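Local atomic coordinates of ADP-ribosylating toxin CARDS (Mycoplasma pneumoniae, PDB entry 4TLV), a protein that transfers the ADP-ribosyl group from NAD+ to multiple target proteins in vitro and provokes vacuole formation in mammalian cells, acting as the main virulence factor of its bacterium. Residues Pro75-Leu80 with Ala149-Ala154; Ala218-Gly223 with Cys249-Ile254; Ala130-Trp135 with Thr224-Ser229; Val155-Gly160 with Arg168-Thr173. All coordinates share one frame; numbering follows the deposited sequence. Where two conformers were deposited one is given.

Interaction 1. Residues Pro75-Leu80 with Ala149-Ala154; sequences PRRAYL and AWLVDA
With CG of Leu80 anti to its backbone N (chi1 171°) and CG of Trp150 anti to its carbonyl carbon (chi1 -63°), the two side chains lie side by side and point the same way, and Leu80 CD2 comes 3.8 Å from Trp150 CE3. The indole turns its edge to the backbone: Leu80 O sits near the ring plane, 3.4 Å from CE3. On the same face of the sheet Leu80 CB meets Val152 CG1, Ala78 CB meets Val152 CG2, and Arg76 CD lies 3.4 Å from Ala154 CB. Small or branched aliphatic residues suit this layer, because side chains from strand 9-14 and Phe63 cover it. The guanidinium of Arg76 runs on to the carbonyl of Ser65, which accepts from its NH1. The backbones form an antiparallel ladder between strands 76-84 and 146-156, in a five-stranded sheet of the mono-ADP-ribosyltransferase domain in which 146-156 is the central strand. Ala78 and Val152 make a reciprocal pair, the Val152 N to Ala78 O bond being 2.9 Å and straight at 180°, although its donor stands above the carbonyl plane. Leu80 and Trp150 repeat the exchange, with Leu80 N 2.8 Å from Trp150 O. Tyr79 and Leu151 occupy the other face, where CE1 of the ring touches Leu151 CD1 at 3.9 Å. There too Arg77 and Asp153 lie alongside each other without direct charge contact; a water accepts from Arg77 NE at 3.0 Å and donates to Asp153 OD2 at 2.7 Å, while that carboxylate's salt bridge goes to Arg174 on strand 168-181.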
loop_
_atom_site.group_PDB
_atom_site.type_symbol
_atom_site.label_atom_id
_atom_site.label_comp_id
_atom_site.label_asym_id
_atom_site.label_seq_id
_atom_site.Cartn_x
_atom_site.Cartn_y
_atom_site.Cartn_z
ATOM N N PRO A 75 -25.798 11.150 12.018
ATOM C CA PRO A 75 -25.268 10.143 11.098
ATOM C C PRO A 75 -24.200 10.751 10.198
ATOM O O PRO A 75 -24.259 11.923 9.821
ATOM C CB PRO A 75 -26.487 9.761 10.266
ATOM C CG PRO A 75 -27.624 9.962 11.195
ATOM C CD PRO A 75 -27.268 11.130 12.070
ATOM N N ARG A 76 -23.216 9.939 9.854
ATOM C CA ARG A 76 -22.009 10.446 9.232
ATOM C C ARG A 76 -22.111 10.289 7.715
ATOM O O ARG A 76 -22.233 9.170 7.218
ATOM C CB ARG A 76 -20.835 9.667 9.803
ATOM C CG ARG A 76 -19.514 10.045 9.250
ATOM C CD ARG A 76 -18.496 9.037 9.719
ATOM N NE ARG A 76 -18.034 9.314 11.071
ATOM C CZ ARG A 76 -17.287 8.468 11.779
ATOM N NH1 ARG A 76 -16.945 7.279 11.255
ATOM N NH2 ARG A 76 -16.887 8.814 12.998
ATOM N N ARG A 77 -22.114 11.420 7.004
ATOM C CA ARG A 77 -22.259 11.468 5.542
ATOM C C ARG A 77 -21.264 12.440 4.904
ATOM O O ARG A 77 -20.897 13.443 5.504
ATOM C CB ARG A 77 -23.666 11.923 5.144
ATOM C CG ARG A 77 -24.762 10.889 5.313
ATOM C CD ARG A 77 -26.075 11.383 4.686
ATOM N NE ARG A 77 -27.107 10.348 4.709
ATOM C CZ ARG A 77 -28.349 10.526 5.159
ATOM N NH1 ARG A 77 -28.732 11.712 5.622
ATOM N NH2 ARG A 77 -29.213 9.517 5.144
ATOM N N ALA A 78 -20.847 12.142 3.677
ATOM C CA ALA A 78 -19.870 12.970 2.959
ATOM C C ALA A 78 -19.969 12.596 1.493
ATOM O O ALA A 78 -20.877 11.854 1.111
ATOM C CB ALA A 78 -18.449 12.699 3.483
ATOM N N TYR A 79 -19.061 13.117 0.665
ATOM C CA TYR A 79 -19.068 12.789 -0.754
ATOM C C TYR A 79 -17.721 12.285 -1.207
ATOM O O TYR A 79 -16.696 12.815 -0.804
ATOM C CB TYR A 79 -19.466 13.998 -1.587
ATOM C CG TYR A 79 -20.867 14.429 -1.266
ATOM C CD1 TYR A 79 -21.947 13.845 -1.905
ATOM C CD2 TYR A 79 -21.109 15.375 -0.280
ATOM C CE1 TYR A 79 -23.238 14.212 -1.600
ATOM C CE2 TYR A 79 -22.398 15.744 0.043
ATOM C CZ TYR A 79 -23.458 15.160 -0.626
ATOM O OH TYR A 79 -24.748 15.532 -0.317
ATOM N N LEU A 80 -17.740 11.247 -2.030
ATOM C CA LEU A 80 -16.523 10.753 -2.662
ATOM C C LEU A 80 -16.442 11.403 -4.024
ATOM O O LEU A 80 -17.367 11.277 -4.826
ATOM C CB LEU A 80 -16.593 9.246 -2.833
ATOM C CG LEU A 80 -15.494 8.593 -3.682
ATOM C CD1 LEU A 80 -14.159 8.653 -2.940
ATOM C CD2 LEU A 80 -15.878 7.162 -3.974
ATOM N N ALA A 149 -19.277 12.406 -8.407
ATOM C CA ALA A 149 -19.373 12.306 -6.953
ATOM C C ALA A 149 -20.373 11.220 -6.567
ATOM O O ALA A 149 -21.307 10.949 -7.324
ATOM C CB ALA A 149 -19.791 13.626 -6.364
ATOM N N TRP A 150 -20.150 10.590 -5.407
ATOM C CA TRP A 150 -21.104 9.653 -4.805
ATOM C C TRP A 150 -21.317 10.048 -3.357
ATOM O O TRP A 150 -20.370 10.420 -2.667
ATOM C CB TRP A 150 -20.563 8.220 -4.774
ATOM C CG TRP A 150 -20.309 7.601 -6.082
ATOM C CD1 TRP A 150 -21.116 6.725 -6.745
ATOM C CD2 TRP A 150 -19.160 7.792 -6.907
ATOM N NE1 TRP A 150 -20.537 6.353 -7.934
ATOM C CE2 TRP A 150 -19.332 6.997 -8.055
ATOM C CE3 TRP A 150 -17.990 8.551 -6.776
ATOM C CZ2 TRP A 150 -18.386 6.943 -9.075
ATOM C CZ3 TRP A 150 -17.055 8.500 -7.790
ATOM C CH2 TRP A 150 -17.258 7.702 -8.925
ATOM N N LEU A 151 -22.554 9.949 -2.881
ATOM C CA LEU A 151 -22.823 10.105 -1.458
ATOM C C LEU A 151 -22.235 8.905 -0.724
ATOM O O LEU A 151 -22.438 7.765 -1.136
ATOM C CB LEU A 151 -24.336 10.174 -1.209
ATOM C CG LEU A 151 -24.751 10.177 0.260
ATOM C CD1 LEU A 151 -24.245 11.425 0.978
ATOM C CD2 LEU A 151 -26.268 10.054 0.383
ATOM N N VAL A 152 -21.482 9.144 0.343
ATOM C CA VAL A 152 -20.969 8.018 1.125
ATOM C C VAL A 152 -21.425 8.181 2.556
ATOM O O VAL A 152 -21.651 9.295 3.017
ATOM C CB VAL A 152 -19.435 7.907 1.084
ATOM C CG1 VAL A 152 -18.954 7.796 -0.357
ATOM C CG2 VAL A 152 -18.794 9.099 1.767
ATOM N N ASP A 153 -21.578 7.065 3.254
ATOM C CA ASP A 153 -21.932 7.127 4.664
ATOM C C ASP A 153 -21.177 6.070 5.462
ATOM O O ASP A 153 -20.633 5.105 4.905
ATOM C CB ASP A 153 -23.456 7.033 4.868
ATOM C CG ASP A 153 -24.041 5.723 4.364
ATOM O OD1 ASP A 153 -23.291 4.742 4.231
ATOM O OD2 ASP A 153 -25.267 5.661 4.124
ATOM N N ALA A 154 -21.105 6.286 6.767
ATOM C CA ALA A 154 -20.484 5.322 7.651
ATOM C C ALA A 154 -21.607 4.745 8.496
ATOM O O ALA A 154 -22.398 5.500 9.055
ATOM C CB ALA A 154 -19.459 6.004 8.532
HETATM O O HOH W 1 -24.707 6.965 8.896
HETATM O O HOH W 2 -27.143 7.546 3.735
#

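Interaction 2. Residues Ala218-Gly223 with Cys249-Ile254; sequences ADVSEG and CIAEKI. With SO4 (sulfate ion), chain H.
Glu252 reaches across to Ser221, and its chain can be followed outward atom by atom. CB lies 3.5 Å from Asp219 O. CG, anti to the carbonyl carbon of Glu252 (chi1 -61°), passes 3.4 Å from Ser221 OG, and beyond it the chain is extended, carrying CD past Ser221 CA. At the tip OE2 accepts a 2.7 Å hydrogen bond from Ser221 OG, on its anti side and somewhat out of the carboxylate plane. OE1 instead accepts a hydrogen bond from a water that also donates to Asp219 OD2. The water matters because the two carboxylates approach to 4.3 Å, OD2 to OE1; its two O-H groups probably ease that repulsion. Asp219 suits the turn: its OD1 accepts from Ser221 N at 3.0 Å, an Asx turn, and also from Ser268 OG. Two backbone bonds join the segments, Asp219 N to Lys253 O and Glu252 N to Asp219 O; in the latter, at 2.7 Å, the nitrogen lies in line with the C=O, though the N-H itself is bent away (145°). Ala251 is small enough for its CB to pack against both Ala218 CB, 3.8 Å away, and Val220 CG1. Lys253 extends outward, its NZ held by Asp255 and by a sulfate probably drawn from the crystallisation liquor. The contact lies in a region inferred to form the NAD+-binding pocket. Here strand 214-219 is the middle of a three-stranded antiparallel sheet, with 253-258 along one edge and 225-226 along the other, while Cys249 is tied by a disulfide to Cys232, just beyond helix 228-231.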
loop_
_atom_site.group_PDB
_atom_site.type_symbol
_atom_site.label_atom_id
_atom_site.label_comp_id
_atom_site.label_asym_id
_atom_site.label_seq_id
_atom_site.Cartn_x
_atom_site.Cartn_y
_atom_site.Cartn_z
ATOM N N ALA A 218 -4.021 11.648 13.079
ATOM C CA ALA A 218 -5.369 11.258 13.445
ATOM C C ALA A 218 -5.434 9.734 13.652
ATOM O O ALA A 218 -4.998 8.957 12.795
ATOM C CB ALA A 218 -6.361 11.708 12.379
ATOM N N ASP A 219 -5.972 9.316 14.793
ATOM C CA ASP A 219 -6.187 7.896 15.085
ATOM C C ASP A 219 -7.522 7.488 14.452
ATOM O O ASP A 219 -8.583 7.948 14.887
ATOM C CB ASP A 219 -6.235 7.693 16.604
ATOM C CG ASP A 219 -6.432 6.257 17.004
ATOM O OD1 ASP A 219 -6.874 5.443 16.164
ATOM O OD2 ASP A 219 -6.128 5.935 18.176
ATOM N N VAL A 220 -7.482 6.627 13.433
ATOM C CA VAL A 220 -8.719 6.246 12.745
ATOM C C VAL A 220 -9.127 4.787 12.974
ATOM O O VAL A 220 -9.756 4.168 12.111
ATOM C CB VAL A 220 -8.689 6.610 11.234
ATOM C CG1 VAL A 220 -8.692 8.128 11.063
ATOM C CG2 VAL A 220 -7.468 5.959 10.528
ATOM N N SER A 221 -8.752 4.271 14.146
ATOM C CA SER A 221 -9.168 2.966 14.671
ATOM C C SER A 221 -8.258 1.825 14.250
ATOM O O SER A 221 -7.587 1.893 13.221
ATOM C CB SER A 221 -10.623 2.626 14.324
ATOM O OG SER A 221 -11.494 3.693 14.656
ATOM N N GLU A 222 -8.235 0.793 15.085
ATOM C CA GLU A 222 -7.447 -0.405 14.844
ATOM C C GLU A 222 -5.977 -0.104 14.582
ATOM O O GLU A 222 -5.323 -0.776 13.786
ATOM C CB GLU A 222 -8.055 -1.226 13.716
ATOM C CG GLU A 222 -9.345 -1.882 14.157
ATOM C CD GLU A 222 -9.993 -2.672 13.050
ATOM O OE1 GLU A 222 -10.285 -2.076 11.988
ATOM O OE2 GLU A 222 -10.198 -3.880 13.259
ATOM N N GLY A 223 -5.468 0.897 15.284
ATOM C CA GLY A 223 -4.046 1.208 15.236
ATOM C C GLY A 223 -3.645 2.070 14.052
ATOM O O GLY A 223 -2.466 2.408 13.894
ATOM N N CYS A 249 -12.993 17.058 12.576
ATOM C CA CYS A 249 -12.201 15.939 12.066
ATOM C C CYS A 249 -12.922 14.620 12.288
ATOM O O CYS A 249 -13.593 14.419 13.310
ATOM C CB CYS A 249 -10.827 15.884 12.737
ATOM S SG CYS A 249 -9.734 17.291 12.337
ATOM N N ILE A 250 -12.770 13.707 11.340
ATOM C CA ILE A 250 -13.331 12.376 11.488
ATOM C C ILE A 250 -12.242 11.383 11.909
ATOM O O ILE A 250 -11.454 10.920 11.085
ATOM C CB ILE A 250 -14.045 11.952 10.203
ATOM C CG1 ILE A 250 -15.237 12.892 9.961
ATOM C CG2 ILE A 250 -14.521 10.493 10.304
ATOM C CD1 ILE A 250 -15.963 12.627 8.689
ATOM N N ALA A 251 -12.210 11.071 13.203
ATOM C CA ALA A 251 -11.156 10.253 13.801
ATOM C C ALA A 251 -11.537 9.986 15.255
ATOM O O ALA A 251 -12.358 10.725 15.813
ATOM C CB ALA A 251 -9.826 10.986 13.741
ATOM N N GLU A 252 -10.949 8.953 15.862
ATOM C CA GLU A 252 -11.170 8.700 17.286
ATOM C C GLU A 252 -10.548 9.829 18.089
ATOM O O GLU A 252 -11.081 10.232 19.132
ATOM C CB GLU A 252 -10.570 7.361 17.733
ATOM C CG GLU A 252 -11.154 6.127 17.040
ATOM C CD GLU A 252 -10.841 4.828 17.802
ATOM O OE1 GLU A 252 -10.255 4.892 18.913
ATOM O OE2 GLU A 252 -11.203 3.746 17.298
ATOM N N LYS A 253 -9.429 10.355 17.589
ATOM C CA LYS A 253 -8.639 11.297 18.361
ATOM C C LYS A 253 -7.498 11.834 17.517
ATOM O O LYS A 253 -7.088 11.189 16.558
ATOM C CB LYS A 253 -8.077 10.542 19.567
ATOM C CG LYS A 253 -7.220 11.332 20.513
ATOM C CD LYS A 253 -6.508 10.355 21.455
ATOM C CE LYS A 253 -5.532 11.073 22.361
ATOM N NZ LYS A 253 -4.540 10.122 22.940
ATOM N N ILE A 254 -6.988 13.014 17.865
ATOM C CA ILE A 254 -5.786 13.552 17.223
ATOM C C ILE A 254 -4.660 13.622 18.250
ATOM O O ILE A 254 -4.854 14.094 19.366
ATOM C CB ILE A 254 -6.014 14.936 16.542
ATOM C CG1 ILE A 254 -6.695 14.777 15.181
ATOM C CG2 ILE A 254 -4.678 15.623 16.263
ATOM C CD1 ILE A 254 -8.112 14.342 15.226
HETATM S S SO4 H . -5.639 7.383 24.675
HETATM O O1 SO4 H . -6.287 8.375 23.825
HETATM O O2 SO4 H . -4.240 7.241 24.276
HETATM O O3 SO4 H . -6.354 6.114 24.555
HETATM O O4 SO4 H . -5.688 7.834 26.065
HETATM O O HOH W 3 -8.191 6.165 20.154
#

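Interaction 3. Residues Ala130-Trp135 with Thr224-Ser229; sequences AYQREW and TSASLS
Tyr131 and Gln132 lie in a short 3-10 turn, closed by the bond from Arg133 N to Ala130 O, and they face a backbone that leaves edge strand 225-226 for helix 228-231. The touching parts run in nearly the same direction, 7° apart, yet the CA atoms of Gln132 and Ala226, the nearest pair, remain 7.7 Å apart. This is therefore no beta pairing: long polar side chains of the ADP-ribosyltransferase domain span the gap to a region inferred to form the NAD+-binding pocket. Tyr131 crosses it with a rigid ring. Its hydroxyl donates to Ser225 O at 2.7 Å, with that oxygen at the ring edge and in its plane, while Thr224 CG2 packs obliquely against OH at 3.4 Å. Gln132 CG lies 3.7 Å above one face of the ring, offset toward the rim. From there the extended glutamine chain (chi2 179°) carries its amide to Ser227, where both ends find use: OE1 accepts from Ser227 N at 2.9 Å, and NE2 gives a weak bond to Ser227 OG. Glutamine fits because one amide both accepts and donates. Ser227 stands at the N-cap position before the helix, but its hydroxyl makes no capping bond. Every touching residue is buried, so the polar groups need partners within the protein. Glu134 finds one for OE2 in His38 NE2, and its OE1 takes a 2.7 Å bond from a water that lies 2.8 Å from Ser227 OG.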
loop_
_atom_site.group_PDB
_atom_site.type_symbol
_atom_site.label_atom_id
_atom_site.label_comp_id
_atom_site.label_asym_id
_atom_site.label_seq_id
_atom_site.Cartn_x
_atom_site.Cartn_y
_atom_site.Cartn_z
ATOM N N ALA A 130 1.436 5.149 4.378
ATOM C CA ALA A 130 1.567 4.704 2.991
ATOM C C ALA A 130 0.255 4.189 2.377
ATOM O O ALA A 130 -0.004 4.380 1.183
ATOM C CB ALA A 130 2.666 3.636 2.885
ATOM N N TYR A 131 -0.565 3.540 3.197
ATOM C CA TYR A 131 -1.830 2.958 2.735
ATOM C C TYR A 131 -2.756 4.023 2.154
ATOM O O TYR A 131 -3.704 3.705 1.424
ATOM C CB TYR A 131 -2.558 2.249 3.890
ATOM C CG TYR A 131 -3.234 3.234 4.829
ATOM C CD1 TYR A 131 -4.541 3.655 4.607
ATOM C CD2 TYR A 131 -2.554 3.762 5.921
ATOM C CE1 TYR A 131 -5.147 4.579 5.436
ATOM C CE2 TYR A 131 -3.153 4.701 6.753
ATOM C CZ TYR A 131 -4.450 5.096 6.512
ATOM O OH TYR A 131 -5.054 6.022 7.342
ATOM N N GLN A 132 -2.514 5.289 2.505
ATOM C CA GLN A 132 -3.316 6.389 1.963
ATOM C C GLN A 132 -3.197 6.526 0.439
ATOM O O GLN A 132 -4.040 7.158 -0.203
ATOM C CB GLN A 132 -2.964 7.720 2.654
ATOM C CG GLN A 132 -3.335 7.734 4.139
ATOM C CD GLN A 132 -2.973 9.030 4.831
ATOM O OE1 GLN A 132 -3.806 9.428 5.767
ATOM N NE2 GLN A 132 -1.955 9.673 4.520
ATOM N N ARG A 133 -2.159 5.930 -0.138
ATOM C CA ARG A 133 -1.944 6.011 -1.581
ATOM C C ARG A 133 -2.044 7.459 -2.042
ATOM O O ARG A 133 -2.667 7.742 -3.065
ATOM C CB ARG A 133 -2.983 5.156 -2.332
ATOM C CG ARG A 133 -2.956 3.667 -1.970
ATOM C CD ARG A 133 -1.903 2.886 -2.756
ATOM N NE ARG A 133 -2.167 2.807 -4.210
ATOM C CZ ARG A 133 -2.937 1.892 -4.801
ATOM N NH1 ARG A 133 -3.584 0.962 -4.086
ATOM N NH2 ARG A 133 -3.074 1.905 -6.126
ATOM N N GLU A 134 -1.434 8.377 -1.293
ATOM C CA GLU A 134 -1.667 9.812 -1.522
ATOM C C GLU A 134 -1.010 10.367 -2.777
ATOM O O GLU A 134 0.173 10.165 -3.018
ATOM C CB GLU A 134 -1.239 10.683 -0.322
ATOM C CG GLU A 134 -1.445 12.190 -0.622
ATOM C CD GLU A 134 -1.192 13.109 0.560
ATOM O OE1 GLU A 134 -0.690 12.643 1.607
ATOM O OE2 GLU A 134 -1.496 14.314 0.424
ATOM N N TRP A 135 -1.807 11.060 -3.577
ATOM C CA TRP A 135 -1.288 11.946 -4.616
ATOM C C TRP A 135 -1.700 13.329 -4.133
ATOM O O TRP A 135 -2.873 13.553 -3.813
ATOM C CB TRP A 135 -1.948 11.632 -5.962
ATOM C CG TRP A 135 -1.409 10.386 -6.601
ATOM C CD1 TRP A 135 -1.729 9.103 -6.291
ATOM C CD2 TRP A 135 -0.438 10.321 -7.656
ATOM N NE1 TRP A 135 -1.020 8.231 -7.090
ATOM C CE2 TRP A 135 -0.226 8.959 -7.938
ATOM C CE3 TRP A 135 0.264 11.291 -8.396
ATOM C CZ2 TRP A 135 0.659 8.530 -8.932
ATOM C CZ3 TRP A 135 1.147 10.868 -9.364
ATOM C CH2 TRP A 135 1.336 9.488 -9.631
ATOM N N THR A 224 -4.616 2.423 13.225
ATOM C CA THR A 224 -4.344 3.086 11.950
ATOM C C THR A 224 -4.130 4.587 12.125
ATOM O O THR A 224 -4.895 5.236 12.825
ATOM C CB THR A 224 -5.505 2.827 10.956
ATOM O OG1 THR A 224 -5.672 1.416 10.817
ATOM C CG2 THR A 224 -5.227 3.435 9.588
ATOM N N SER A 225 -3.069 5.114 11.510
ATOM C CA SER A 225 -2.786 6.549 11.506
ATOM C C SER A 225 -3.283 7.171 10.209
ATOM O O SER A 225 -3.151 6.564 9.150
ATOM C CB SER A 225 -1.267 6.787 11.581
ATOM O OG SER A 225 -0.681 6.065 12.641
ATOM N N ALA A 226 -3.840 8.381 10.288
ATOM C CA ALA A 226 -4.217 9.146 9.100
ATOM C C ALA A 226 -3.592 10.532 9.211
ATOM O O ALA A 226 -3.465 11.062 10.314
ATOM C CB ALA A 226 -5.756 9.263 8.980
ATOM N N SER A 227 -3.190 11.128 8.097
ATOM C CA SER A 227 -2.807 12.537 8.193
ATOM C C SER A 227 -4.061 13.377 8.326
ATOM O O SER A 227 -5.153 12.982 7.901
ATOM C CB SER A 227 -1.981 13.009 6.996
ATOM O OG SER A 227 -2.638 12.694 5.802
ATOM N N LEU A 228 -3.908 14.551 8.912
ATOM C CA LEU A 228 -5.043 15.448 9.060
ATOM C C LEU A 228 -5.583 15.947 7.709
ATOM O O LEU A 228 -6.750 16.326 7.603
ATOM C CB LEU A 228 -4.685 16.613 9.988
ATOM C CG LEU A 228 -4.707 16.281 11.493
ATOM C CD1 LEU A 228 -3.756 15.142 11.886
ATOM C CD2 LEU A 228 -4.415 17.546 12.310
ATOM N N SER A 229 -4.762 15.936 6.667
ATOM C CA SER A 229 -5.213 16.410 5.389
ATOM C C SER A 229 -6.367 15.378 4.883
ATOM O O SER A 229 -7.272 15.777 4.162
ATOM C CB SER A 229 -4.111 16.543 4.335
ATOM O OG SER A 229 -3.455 15.297 4.146
HETATM O O HOH W 4 -0.711 13.839 4.048
#

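Interaction 4. Residues Val155-Gly160 with Arg168-Thr173; sequences VPVEPG and RVVETT
Val155 and Thr172 exchange two backbone hydrogen bonds, Thr172 N to Val155 O at 2.8 Å and Val155 N to Thr172 O at 2.9 Å. A third, from Val157 N to Val170 O at 2.9 Å, carries the antiparallel pairing past Pro156, which has no N-H to give. The proline takes a non-hydrogen-bonded place opposite Glu171, where that lack costs nothing across this pair. Val170 O is gripped further by a water, which donates to it and to Val157 O, bridging the carbonyls as the strands part. These are the facing ends of the hairpin formed by strands 146-156 and 168-181 in the mono-ADP-ribosyltransferase domain. Glu171, bent at chi2 (-82°), folds back beside Pro156: OE1 comes 3.2 Å from Val155 C, and OE2 lies 3.7 Å from Pro156 CB. Farther out, Pro156 CB touches Val169 CG1 at 4.1 Å. Val157 CG2 meets Val170 CG1 at 3.8 Å, the two side chains crossing obliquely, and also the methyl of Thr172. The branched threonine lends CG2 to this apolar patch while its OG1 serves polar contacts; in the crystal it bonds a glycerol, probably from the crystallisation liquor. The chemistry thus divides: backbone bonds set the register, whereas branched aliphatic groups, and the Glu171 carboxylate lying against the proline, make van der Waals contacts around them.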
loop_
_atom_site.group_PDB
_atom_site.type_symbol
_atom_site.label_atom_id
_atom_site.label_comp_id
_atom_site.label_asym_id
_atom_site.label_seq_id
_atom_site.Cartn_x
_atom_site.Cartn_y
_atom_site.Cartn_z
ATOM N N VAL A 155 -21.674 3.422 8.586
ATOM C CA VAL A 155 -22.696 2.751 9.384
ATOM C C VAL A 155 -22.097 1.641 10.250
ATOM O O VAL A 155 -21.117 0.995 9.866
ATOM C CB VAL A 155 -23.787 2.161 8.474
ATOM C CG1 VAL A 155 -24.505 3.273 7.734
ATOM C CG2 VAL A 155 -23.171 1.184 7.490
ATOM N N PRO A 156 -22.692 1.401 11.429
ATOM C CA PRO A 156 -22.164 0.335 12.289
ATOM C C PRO A 156 -22.376 -1.052 11.675
ATOM O O PRO A 156 -23.393 -1.299 11.027
ATOM C CB PRO A 156 -22.988 0.458 13.582
ATOM C CG PRO A 156 -24.200 1.279 13.223
ATOM C CD PRO A 156 -23.842 2.116 12.020
ATOM N N VAL A 157 -21.432 -1.950 11.919
ATOM C CA VAL A 157 -21.565 -3.354 11.545
ATOM C C VAL A 157 -22.457 -4.103 12.555
ATOM O O VAL A 157 -22.259 -3.997 13.759
ATOM C CB VAL A 157 -20.180 -4.018 11.478
ATOM C CG1 VAL A 157 -20.298 -5.518 11.152
ATOM C CG2 VAL A 157 -19.302 -3.297 10.423
ATOM N N GLU A 158 -23.426 -4.869 12.060
ATOM C CA GLU A 158 -24.334 -5.622 12.939
ATOM C C GLU A 158 -24.866 -4.803 14.132
ATOM O O GLU A 158 -24.700 -5.206 15.279
ATOM C CB GLU A 158 -23.647 -6.894 13.479
ATOM C CG GLU A 158 -24.649 -7.963 13.951
ATOM C CD GLU A 158 -24.073 -8.993 14.908
ATOM O OE1 GLU A 158 -22.932 -8.820 15.396
ATOM O OE2 GLU A 158 -24.785 -9.981 15.191
ATOM N N PRO A 159 -25.516 -3.660 13.874
ATOM C CA PRO A 159 -25.915 -2.790 14.993
ATOM C C PRO A 159 -26.867 -3.468 15.984
ATOM O O PRO A 159 -27.664 -4.327 15.606
ATOM C CB PRO A 159 -26.637 -1.635 14.289
ATOM C CG PRO A 159 -27.131 -2.221 13.031
ATOM C CD PRO A 159 -26.034 -3.167 12.592
ATOM N N GLY A 160 -26.783 -3.067 17.248
ATOM C CA GLY A 160 -27.634 -3.621 18.273
ATOM C C GLY A 160 -27.093 -4.937 18.807
ATOM O O GLY A 160 -27.544 -5.411 19.845
ATOM N N ARG A 168 -15.396 0.841 21.680
ATOM C CA ARG A 168 -15.646 1.575 20.436
ATOM C C ARG A 168 -16.563 0.768 19.526
ATOM O O ARG A 168 -16.532 -0.457 19.541
ATOM C CB ARG A 168 -14.335 1.904 19.712
ATOM C CG ARG A 168 -13.557 3.051 20.359
ATOM C CD ARG A 168 -13.982 4.371 19.787
ATOM N NE ARG A 168 -13.267 5.493 20.382
ATOM C CZ ARG A 168 -13.354 6.746 19.957
ATOM N NH1 ARG A 168 -14.106 7.051 18.901
ATOM N NH2 ARG A 168 -12.670 7.694 20.584
ATOM N N VAL A 169 -17.372 1.458 18.729
ATOM C CA VAL A 169 -18.373 0.795 17.901
ATOM C C VAL A 169 -17.862 0.592 16.480
ATOM O O VAL A 169 -17.517 1.557 15.810
ATOM C CB VAL A 169 -19.650 1.635 17.818
ATOM C CG1 VAL A 169 -20.673 0.940 16.937
ATOM C CG2 VAL A 169 -20.200 1.891 19.221
ATOM N N VAL A 170 -17.812 -0.664 16.040
ATOM C CA VAL A 170 -17.276 -1.016 14.731
ATOM C C VAL A 170 -18.130 -0.445 13.610
ATOM O O VAL A 170 -19.325 -0.729 13.520
ATOM C CB VAL A 170 -17.188 -2.553 14.561
ATOM C CG1 VAL A 170 -16.652 -2.917 13.181
ATOM C CG2 VAL A 170 -16.315 -3.183 15.659
ATOM N N GLU A 171 -17.498 0.349 12.750
ATOM C CA GLU A 171 -18.165 0.983 11.633
ATOM C C GLU A 171 -17.578 0.506 10.316
ATOM O O GLU A 171 -16.412 0.107 10.248
ATOM C CB GLU A 171 -17.974 2.503 11.690
ATOM C CG GLU A 171 -18.474 3.150 12.952
ATOM C CD GLU A 171 -19.969 3.407 12.926
ATOM O OE1 GLU A 171 -20.498 3.818 11.871
ATOM O OE2 GLU A 171 -20.604 3.211 13.978
ATOM N N THR A 172 -18.377 0.595 9.265
ATOM C CA THR A 172 -17.856 0.439 7.917
ATOM C C THR A 172 -18.412 1.586 7.074
ATOM O O THR A 172 -19.160 2.428 7.579
ATOM C CB THR A 172 -18.159 -0.969 7.337
ATOM O OG1 THR A 172 -17.412 -1.158 6.130
ATOM C CG2 THR A 172 -19.645 -1.163 7.061
ATOM N N THR A 173 -18.021 1.660 5.813
ATOM C CA THR A 173 -18.474 2.740 4.953
ATOM C C THR A 173 -19.241 2.153 3.793
ATOM O O THR A 173 -19.098 0.973 3.472
ATOM C CB THR A 173 -17.295 3.571 4.424
ATOM O OG1 THR A 173 -16.376 2.699 3.757
ATOM C CG2 THR A 173 -16.568 4.248 5.585
HETATM O O HOH W 5 -21.060 -2.252 15.269
#

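Interactions 1 and 4 share strand 146-156 and belong to one five-stranded sheet, their centres about 15 Å apart; they touch where Ala154 meets Glu171 and Thr172. Interactions 2 and 3, with centres about 12 Å apart, meet through neighbouring strands 214-219 and 225-226 of a three-stranded sheet, while 130-135 leads into a different sheet. Packing of Arg76 against Ile250 joins interaction 1 to interaction 2, and a long, weak ion pair between Arg168 and Glu252 joins interaction 4 to it. Along the chain, interactions 1 and 4 close before interaction 2 opens, while interaction 4 is nested within the loop closed by interaction 3. The catalytic domain's sheet is thus connected to the region inferred to bind NAD+.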